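Local coordinates for endo-arabinase (Bacteroides thetaiotaomicron, PDB 5C0P), which probably hydrolyses glycosidic bonds within arabinan chains, as a magnesium-binding member of glycosyl hydrolase family 43, at residues Gly90-Phe95 and Asp113-Pro118. Numbering follows the deposited sequence.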
loop_
_atom_site.group_PDB
_atom_site.type_symbol
_atom_site.label_atom_id
_atom_site.label_comp_id
_atom_site.label_asym_id
_atom_site.label_seq_id
_atom_site.Cartn_x
_atom_site.Cartn_y
_atom_site.Cartn_z
ATOM N N GLY A 90 11.188 16.502 -1.414
ATOM C CA GLY A 90 11.770 16.863 -2.692
ATOM C C GLY A 90 12.221 15.705 -3.555
ATOM O O GLY A 90 12.627 15.908 -4.701
ATOM N N ARG A 91 12.161 14.491 -3.014
ATOM C CA ARG A 91 12.489 13.306 -3.804
ATOM C C ARG A 91 11.331 12.313 -3.792
ATOM O O ARG A 91 10.303 12.539 -3.143
ATOM C CB ARG A 91 13.788 12.650 -3.308
ATOM C CG ARG A 91 14.984 13.594 -3.308
ATOM C CD ARG A 91 16.292 12.839 -3.120
ATOM N NE ARG A 91 16.615 12.067 -4.320
ATOM C CZ ARG A 91 17.606 11.185 -4.414
ATOM N NH1 ARG A 91 18.384 10.939 -3.366
ATOM N NH2 ARG A 91 17.806 10.536 -5.557
ATOM N N TYR A 92 11.492 11.213 -4.522
ATOM C CA TYR A 92 10.417 10.238 -4.654
ATOM C C TYR A 92 10.894 8.889 -4.178
ATOM O O TYR A 92 12.007 8.480 -4.494
ATOM C CB TYR A 92 9.930 10.182 -6.108
ATOM C CG TYR A 92 9.405 11.530 -6.522
ATOM C CD1 TYR A 92 10.262 12.515 -6.996
ATOM C CD2 TYR A 92 8.058 11.834 -6.382
ATOM C CE1 TYR A 92 9.787 13.763 -7.339
ATOM C CE2 TYR A 92 7.574 13.080 -6.727
ATOM C CZ TYR A 92 8.446 14.038 -7.197
ATOM O OH TYR A 92 7.969 15.278 -7.534
ATOM N N TYR A 93 10.045 8.208 -3.414
ATOM C CA TYR A 93 10.426 6.954 -2.761
ATOM C C TYR A 93 9.454 5.844 -3.107
ATOM O O TYR A 93 8.247 5.946 -2.872
ATOM C CB TYR A 93 10.515 7.129 -1.244
ATOM C CG TYR A 93 11.605 8.087 -0.836
ATOM C CD1 TYR A 93 11.390 9.466 -0.867
ATOM C CD2 TYR A 93 12.854 7.630 -0.436
ATOM C CE1 TYR A 93 12.392 10.358 -0.501
ATOM C CE2 TYR A 93 13.852 8.508 -0.076
ATOM C CZ TYR A 93 13.616 9.872 -0.108
ATOM O OH TYR A 93 14.602 10.763 0.252
ATOM N N LEU A 94 10.007 4.781 -3.667
ATOM C CA LEU A 94 9.267 3.588 -4.047
ATOM C C LEU A 94 9.379 2.560 -2.923
ATOM O O LEU A 94 10.489 2.208 -2.499
ATOM C CB LEU A 94 9.881 3.017 -5.336
ATOM C CG LEU A 94 9.462 1.630 -5.816
ATOM C CD1 LEU A 94 8.014 1.686 -6.276
ATOM C CD2 LEU A 94 10.360 1.161 -6.954
ATOM N N PHE A 95 8.233 2.110 -2.423
ATOM C CA PHE A 95 8.155 1.062 -1.407
ATOM C C PHE A 95 7.588 -0.184 -2.104
ATOM O O PHE A 95 6.421 -0.189 -2.520
ATOM C CB PHE A 95 7.178 1.474 -0.293
ATOM C CG PHE A 95 7.721 2.485 0.690
ATOM C CD1 PHE A 95 8.233 3.709 0.268
ATOM C CD2 PHE A 95 7.654 2.231 2.056
ATOM C CE1 PHE A 95 8.720 4.637 1.202
ATOM C CE2 PHE A 95 8.113 3.154 2.988
ATOM C CZ PHE A 95 8.658 4.358 2.564
ATOM N N ASP A 113 14.941 11.079 -8.210
ATOM C CA ASP A 113 14.706 12.517 -8.264
ATOM C C ASP A 113 13.398 12.811 -9.004
ATOM O O ASP A 113 12.907 13.940 -8.982
ATOM C CB ASP A 113 15.862 13.221 -8.979
ATOM C CG ASP A 113 17.142 13.237 -8.163
ATOM O OD1 ASP A 113 17.083 12.989 -6.945
ATOM O OD2 ASP A 113 18.208 13.519 -8.750
ATOM N N SER A 114 12.849 11.792 -9.663
ATOM C CA SER A 114 11.695 11.962 -10.550
ATOM C C SER A 114 10.528 11.092 -10.123
ATOM O O SER A 114 10.729 9.980 -9.646
ATOM C CB SER A 114 12.084 11.573 -11.977
ATOM O OG SER A 114 10.936 11.414 -12.802
ATOM N N PRO A 115 9.288 11.586 -10.321
ATOM C CA PRO A 115 8.107 10.798 -9.964
ATOM C C PRO A 115 7.932 9.563 -10.849
ATOM O O PRO A 115 7.153 8.676 -10.488
ATOM C CB PRO A 115 6.951 11.776 -10.211
ATOM C CG PRO A 115 7.480 12.726 -11.238
ATOM C CD PRO A 115 8.929 12.909 -10.864
ATOM N N LYS A 116 8.627 9.504 -11.984
ATOM C CA LYS A 116 8.565 8.303 -12.819
ATOM C C LYS A 116 9.839 7.459 -12.775
ATOM O O LYS A 116 10.034 6.580 -13.618
ATOM C CB LYS A 116 8.204 8.643 -14.265
ATOM C CG LYS A 116 9.188 9.560 -14.978
ATOM C CD LYS A 116 8.747 9.789 -16.424
ATOM C CE LYS A 116 9.854 10.426 -17.236
ATOM N NZ LYS A 116 11.084 9.598 -17.147
ATOM N N GLY A 117 10.693 7.704 -11.786
ATOM C CA GLY A 117 11.943 6.966 -11.697
ATOM C C GLY A 117 12.972 7.486 -12.682
ATOM O O GLY A 117 12.757 8.516 -13.327
ATOM N N PRO A 118 14.087 6.758 -12.865
ATOM C CA PRO A 118 14.389 5.427 -12.326
ATOM C C PRO A 118 14.739 5.474 -10.848
ATOM O O PRO A 118 15.338 6.448 -10.374
ATOM C CB PRO A 118 15.616 4.996 -13.137
ATOM C CG PRO A 118 16.287 6.287 -13.505
ATOM C CD PRO A 118 15.184 7.284 -13.696
HETATM O O HOH W 1 13.818 15.681 -7.130
#
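Pro115 packs over one face of the Tyr92 ring through CD and CB. Its CD sits 4.0 Å from the centroid of the Tyr92 ring and 22° off the ring normal, which meets the geometry of a CH-pi interaction. On the other half of the same ring, Pro115 CB approaches Tyr92 CE2 at 3.8 Å. The two side chains run side by side in the same direction, and the ring also meets backbone: the Ser114 carbonyl carbon is 3.4 Å from Tyr92 CD1, while Asp113 O comes to the ring's edge. Tyr92 OH hydrogen-bonds Asp34 OD1 at the end of strand 30-34, and Leu32 of that strand touches both side chains.

The polar part is a salt bridge between Arg91 NE and Asp113 OD1, 2.8 Å apart. As a hydrogen bond it is weak, with an N-H...O angle of 116°, and the guanidinium and carboxylate planes are turned 56° from each other. The arginine chain bends at chi3, bringing NE and NH2 beside OD1. One water donates to both Gly90 O and Asp113 O, at 2.7 Å from each.

A type I turn, Ser114 to Gly117, shapes the loop after strand 103-112, which here meets strand 91-100 of the same four-stranded blade in the family's five-bladed beta-propeller. The buried CH-pi packing relies on close fit; the weak, bent ion pair, at the more exposed side, probably adds less directional hold.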